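Syncytin-1 (Homo sapiens, PDB 5HA6) probably drives membrane fusion in the manner of a retroviral envelope glycoprotein, its fusion subunit assembling into a trimer of helical hairpins. Local coordinates at residues S46-Q51 and E102-I107; E35-M40 and R109-L114. The protein carries 1 engineered substitution. All coordinates share one frame; numbering follows the deposited sequence.

How the contacts relate
Both contacts join helix 25-71 to helix 93-115 of one chain, the two antiparallel arms of its hairpin. Contact 1 lies about 9 Å from the centre of the chain and contact 2 about 22 Å from it, nearer the chain ends, and their own centres are 13 Å apart. I107 of contact 1 packs on N37 and M40 of contact 2, making them neighbouring steps of a single interface. Each is part buried, with a leucine facing inward, yet their chemistry differs. Contact 1 is a light touch, a methyl pair beside an arginine tip set against a valine, without a hydrogen bond between the segments; contact 2 covers nearly twice the area and sets a buried arginine between an asparagine and acidic side chains of another subunit.

Contact 1 of 2, residues S46-Q51 and E102-I107; sequences SLVTLQ and EIRDRI
R104 reaches across to V48 with the full length of its side chain, while the preceding residue, I103, meets L47. From CB onward the arginine leads off with CG opposite its own carbonyl carbon (chi1 -72°) and then stays extended through CD to NE. The methylenes act as a spacer between the helices, and the side chain also packs on A44. Only the tip touches V48: NH1 and NH2 of R104 both lie 4.2 Å from CG2 of V48, the methyl standing oblique to the guanidinium and the two side chains crossing at about a right angle. This is van der Waals contact; the polar bond is made by NH2, which forms a salt bridge with D45, about one turn before the valine on the same helix. A long, flexible arginine suits this partly exposed edge, since it can touch an apolar methyl and still deliver its charge to an acid.

The inner half is purely hydrocarbon. The CD1 methyls of L47 and I103 meet end to end at 4.3 Å, a loose approach between helices whose nearest CA atoms, those of L47 and I103, are 10.8 Å apart. Bulky aliphatic side chains suit a buried position shared by several helices. L47 also packs on L50 of the second subunit and L47 of the third, in the central coiled coil, whereas I103 lies against R42 of the second subunit; helix 93-115 thus rests in the groove between helix 25-71 of its own chain and that of the second subunit.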
loop_
_atom_site.group_PDB
_atom_site.type_symbol
_atom_site.label_atom_id
_atom_site.label_comp_id
_atom_site.label_asym_id
_atom_site.label_seq_id
_atom_site.Cartn_x
_atom_site.Cartn_y
_atom_site.Cartn_z
ATOM N N SER A 46 -0.656 3.157 8.434
ATOM C CA SER A 46 -1.177 3.047 7.074
ATOM C C SER A 46 -0.576 1.881 6.317
ATOM O O SER A 46 -1.303 1.122 5.616
ATOM C CB SER A 46 -0.954 4.360 6.316
ATOM O OG SER A 46 -1.615 5.431 6.965
ATOM N N LEU A 47 0.739 1.722 6.419
ATOM C CA LEU A 47 1.412 0.612 5.737
ATOM C C LEU A 47 0.839 -0.719 6.206
ATOM O O LEU A 47 0.556 -1.614 5.380
ATOM C CB LEU A 47 2.936 0.645 5.977
ATOM C CG LEU A 47 3.659 1.857 5.403
ATOM C CD1 LEU A 47 5.105 1.918 5.972
ATOM C CD2 LEU A 47 3.685 1.887 3.867
ATOM N N VAL A 48 0.619 -0.837 7.525
ATOM C CA VAL A 48 0.074 -2.066 8.068
ATOM C C VAL A 48 -1.292 -2.329 7.517
ATOM O O VAL A 48 -1.621 -3.484 7.130
ATOM C CB VAL A 48 0.023 -2.031 9.621
ATOM C CG1 VAL A 48 -0.860 -3.146 10.170
ATOM C CG2 VAL A 48 1.435 -2.140 10.146
ATOM N N THR A 49 -2.106 -1.283 7.457
ATOM C CA THR A 49 -3.437 -1.478 6.958
ATOM C C THR A 49 -3.517 -1.793 5.462
ATOM O O THR A 49 -4.347 -2.628 5.051
ATOM C CB THR A 49 -4.306 -0.260 7.297
ATOM O OG1 THR A 49 -4.455 -0.230 8.718
ATOM C CG2 THR A 49 -5.689 -0.404 6.724
ATOM N N LEU A 50 -2.664 -1.177 4.663
ATOM C CA LEU A 50 -2.589 -1.537 3.259
ATOM C C LEU A 50 -2.191 -2.999 3.111
ATOM O O LEU A 50 -2.814 -3.759 2.298
ATOM C CB LEU A 50 -1.616 -0.622 2.527
ATOM C CG LEU A 50 -2.075 0.820 2.429
ATOM C CD1 LEU A 50 -0.987 1.759 2.057
ATOM C CD2 LEU A 50 -3.168 0.925 1.385
ATOM N N GLN A 51 -1.197 -3.434 3.877
ATOM C CA GLN A 51 -0.830 -4.874 3.845
ATOM C C GLN A 51 -1.936 -5.810 4.308
ATOM O O GLN A 51 -2.155 -6.870 3.691
ATOM C CB GLN A 51 0.412 -5.165 4.686
ATOM C CG GLN A 51 0.936 -6.601 4.526
ATOM C CD GLN A 51 1.460 -6.831 3.124
ATOM O OE1 GLN A 51 2.375 -6.128 2.692
ATOM N NE2 GLN A 51 0.850 -7.768 2.381
ATOM N N GLU A 102 10.657 -1.933 12.107
ATOM C CA GLU A 102 11.902 -1.127 12.145
ATOM C C GLU A 102 11.635 0.382 12.309
ATOM O O GLU A 102 12.290 1.067 13.091
ATOM C CB GLU A 102 12.701 -1.363 10.862
ATOM C CG GLU A 102 13.386 -2.723 10.821
ATOM C CD GLU A 102 14.054 -2.957 9.460
ATOM O OE1 GLU A 102 14.367 -1.944 8.769
ATOM O OE2 GLU A 102 14.236 -4.132 9.069
ATOM N N ILE A 103 10.670 0.896 11.564
ATOM C CA ILE A 103 10.212 2.271 11.781
ATOM C C ILE A 103 9.722 2.539 13.221
ATOM O O ILE A 103 10.077 3.559 13.840
ATOM C CB ILE A 103 9.108 2.602 10.775
ATOM C CG1 ILE A 103 9.724 2.625 9.351
ATOM C CG2 ILE A 103 8.435 3.895 11.139
ATOM C CD1 ILE A 103 8.699 2.729 8.237
ATOM N N ARG A 104 8.888 1.653 13.740
ATOM C CA ARG A 104 8.435 1.776 15.117
ATOM C C ARG A 104 9.609 1.680 16.132
ATOM O O ARG A 104 9.621 2.411 17.167
ATOM C CB ARG A 104 7.346 0.719 15.362
ATOM C CG ARG A 104 6.022 1.106 14.616
ATOM C CD ARG A 104 4.925 0.099 14.817
ATOM N NE ARG A 104 3.672 0.618 14.269
ATOM C CZ ARG A 104 2.646 -0.140 13.906
ATOM N NH1 ARG A 104 2.673 -1.466 14.063
ATOM N NH2 ARG A 104 1.570 0.436 13.418
ATOM N N ASP A 105 10.617 0.825 15.842
ATOM C CA ASP A 105 11.810 0.779 16.681
ATOM C C ASP A 105 12.530 2.105 16.663
ATOM O O ASP A 105 13.071 2.540 17.670
ATOM C CB ASP A 105 12.815 -0.294 16.214
ATOM C CG ASP A 105 12.280 -1.672 16.319
ATOM O OD1 ASP A 105 11.317 -1.882 17.103
ATOM O OD2 ASP A 105 12.860 -2.550 15.642
ATOM N N ARG A 106 12.640 2.689 15.475
ATOM C CA ARG A 106 13.339 3.971 15.353
ATOM C C ARG A 106 12.626 5.084 16.097
ATOM O O ARG A 106 13.303 5.920 16.746
ATOM C CB ARG A 106 13.517 4.321 13.867
ATOM C CG ARG A 106 14.512 3.386 13.201
ATOM C CD ARG A 106 14.559 3.547 11.681
ATOM N NE ARG A 106 15.008 4.918 11.359
ATOM C CZ ARG A 106 16.255 5.351 11.407
ATOM N NH1 ARG A 106 17.285 4.530 11.655
ATOM N NH2 ARG A 106 16.483 6.635 11.151
ATOM N N ILE A 107 11.281 5.111 16.013
ATOM C CA ILE A 107 10.514 6.014 16.859
ATOM C C ILE A 107 10.838 5.839 18.343
ATOM O O ILE A 107 11.161 6.813 19.074
ATOM C CB ILE A 107 9.020 5.804 16.674
ATOM C CG1 ILE A 107 8.640 6.230 15.264
ATOM C CG2 ILE A 107 8.212 6.531 17.751
ATOM C CD1 ILE A 107 7.304 5.665 14.813
#

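Contact 2 of 2, residues E35-M40 and R109-L114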
loop_
_atom_site.group_PDB
_atom_site.type_symbol
_atom_site.label_atom_id
_atom_site.label_comp_id
_atom_site.label_asym_id
_atom_site.label_seq_id
_atom_site.Cartn_x
_atom_site.Cartn_y
_atom_site.Cartn_z
ATOM N N GLU A 35 7.658 15.688 16.135
ATOM C CA GLU A 35 6.897 15.802 14.869
ATOM C C GLU A 35 7.118 14.590 13.921
ATOM O O GLU A 35 6.166 13.938 13.418
ATOM C CB GLU A 35 7.268 17.114 14.149
ATOM C CG GLU A 35 6.767 18.371 14.839
ATOM C CD GLU A 35 5.269 18.578 14.738
ATOM O OE1 GLU A 35 4.630 17.934 13.874
ATOM O OE2 GLU A 35 4.743 19.422 15.511
ATOM N N LEU A 36 8.388 14.294 13.678
ATOM C CA LEU A 36 8.773 13.127 12.911
ATOM C C LEU A 36 8.078 11.892 13.476
ATOM O O LEU A 36 7.360 11.158 12.751
ATOM C CB LEU A 36 10.315 12.982 12.934
ATOM C CG LEU A 36 10.848 11.684 12.271
ATOM C CD1 LEU A 36 10.432 11.641 10.841
ATOM C CD2 LEU A 36 12.375 11.548 12.356
ATOM N N ASN A 37 8.243 11.650 14.773
ATOM C CA ASN A 37 7.635 10.465 15.391
ATOM C C ASN A 37 6.123 10.388 15.170
ATOM O O ASN A 37 5.597 9.344 14.766
ATOM C CB ASN A 37 7.929 10.428 16.887
ATOM C CG ASN A 37 9.356 9.980 17.194
ATOM O OD1 ASN A 37 10.118 9.625 16.287
ATOM N ND2 ASN A 37 9.730 10.029 18.478
ATOM N N GLY A 38 5.413 11.491 15.400
ATOM C CA GLY A 38 3.956 11.449 15.195
ATOM C C GLY A 38 3.503 11.247 13.734
ATOM O O GLY A 38 2.469 10.593 13.466
ATOM N N ASP A 39 4.221 11.825 12.779
ATOM C CA ASP A 39 3.950 11.514 11.369
ATOM C C ASP A 39 4.215 10.012 11.085
ATOM O O ASP A 39 3.399 9.298 10.510
ATOM C CB ASP A 39 4.833 12.350 10.443
ATOM C CG ASP A 39 4.428 13.806 10.342
ATOM O OD1 ASP A 39 3.714 14.361 11.205
ATOM O OD2 ASP A 39 4.908 14.431 9.378
ATOM N N MET A 40 5.379 9.517 11.504
ATOM C CA MET A 40 5.739 8.124 11.229
ATOM C C MET A 40 4.857 7.074 11.896
ATOM O O MET A 40 4.685 5.983 11.337
ATOM C CB MET A 40 7.208 7.881 11.624
ATOM C CG MET A 40 8.123 8.587 10.715
ATOM S SD MET A 40 8.111 7.819 9.057
ATOM C CE MET A 40 9.132 8.891 8.119
ATOM N N ARG A 109 13.382 4.449 19.662
ATOM C CA ARG A 109 14.775 4.746 20.016
ATOM C C ARG A 109 14.999 6.248 20.145
ATOM O O ARG A 109 15.708 6.701 21.053
ATOM C CB ARG A 109 15.769 4.181 18.994
ATOM C CG ARG A 109 17.230 4.671 19.240
ATOM C CD ARG A 109 18.257 4.077 18.268
ATOM N NE ARG A 109 18.069 4.549 16.889
ATOM C CZ ARG A 109 18.843 4.193 15.868
ATOM N NH1 ARG A 109 19.862 3.364 16.052
ATOM N NH2 ARG A 109 18.605 4.665 14.654
ATOM N N ARG A 110 14.415 7.042 19.226
ATOM C CA ARG A 110 14.560 8.504 19.355
ATOM C C ARG A 110 13.995 9.006 20.674
ATOM O O ARG A 110 14.636 9.784 21.406
ATOM C CB ARG A 110 13.849 9.212 18.199
ATOM C CG ARG A 110 14.626 9.093 16.890
ATOM C CD ARG A 110 14.069 10.023 15.860
ATOM N NE ARG A 110 12.785 9.495 15.404
ATOM C CZ ARG A 110 12.630 8.752 14.315
ATOM N NH1 ARG A 110 13.680 8.413 13.586
ATOM N NH2 ARG A 110 11.427 8.296 13.996
ATOM N N ALA A 111 12.787 8.550 20.991
ATOM C CA ALA A 111 12.222 8.938 22.300
ATOM C C ALA A 111 13.105 8.461 23.470
ATOM O O ALA A 111 13.311 9.152 24.486
ATOM C CB ALA A 111 10.837 8.372 22.434
ATOM N N GLU A 112 13.607 7.244 23.341
ATOM C CA GLU A 112 14.405 6.659 24.403
ATOM C C GLU A 112 15.686 7.463 24.635
ATOM O O GLU A 112 16.095 7.694 25.769
ATOM C CB GLU A 112 14.745 5.208 24.066
ATOM C CG GLU A 112 15.363 4.447 25.249
ATOM C CD GLU A 112 16.860 4.744 25.462
ATOM O OE1 GLU A 112 17.571 5.002 24.473
ATOM O OE2 GLU A 112 17.335 4.690 26.614
ATOM N N GLU A 113 16.300 7.884 23.559
ATOM C CA GLU A 113 17.528 8.633 23.578
ATOM C C GLU A 113 17.306 9.985 24.203
ATOM O O GLU A 113 18.097 10.427 24.988
ATOM C CB GLU A 113 18.070 8.847 22.184
ATOM C CG GLU A 113 19.009 7.803 21.694
ATOM C CD GLU A 113 19.194 7.872 20.205
ATOM O OE1 GLU A 113 18.705 8.803 19.558
ATOM O OE2 GLU A 113 19.810 6.968 19.682
ATOM N N LEU A 114 16.232 10.654 23.875
ATOM C CA LEU A 114 15.940 11.893 24.536
ATOM C C LEU A 114 15.670 11.689 26.017
ATOM O O LEU A 114 16.069 12.498 26.798
ATOM C CB LEU A 114 14.769 12.590 23.892
ATOM C CG LEU A 114 14.942 13.100 22.473
ATOM C CD1 LEU A 114 13.610 13.548 21.946
ATOM C CD2 LEU A 114 15.919 14.252 22.419
#
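N37 and R110 are joined by a pair of hydrogen bonds that converge on one atom. OD1 of N37 accepts from NE of R110 at 2.8 Å and from NH2 of R110 at 3.0 Å, so the guanidinium presents its side rather than its end. OD1 lies in the guanidinium plane, although the amide itself is turned 38° from it; the NH2 bond runs almost in line with the carbonyl, and the NE bond comes in at more of a bend. The same guanidinium is also held directly by two acids of the second subunit, in salt bridges from NH1 to E35 and from NH2 to D39, so that NH2 serves both N37 and D39. Their negative charge probably stabilises the buried cation, and the neutral asparagine supplies a further acceptor without adding negative charge. Over one face of the group sits L36, its CD2 methyl 3.4 Å from CZ of R110 and centred above the plane. Leucine suits this spot because a methyl can sit on the face of the guanidinium while its edge stays available to polar partners. With CG trans to its backbone N (chi1 174°), L36 carries its branch across to the arginine, and a bend at chi3 of R110 turns the guanidinium to receive it.

The helices here run antiparallel at 153°, their axes 11.0 Å apart, as the inner and outer helices do in the six-helix bundle of class I fusion proteins. Farther out, N37 is packed by I107, and L36 also packs on L36 of the third subunit, in the central coiled coil.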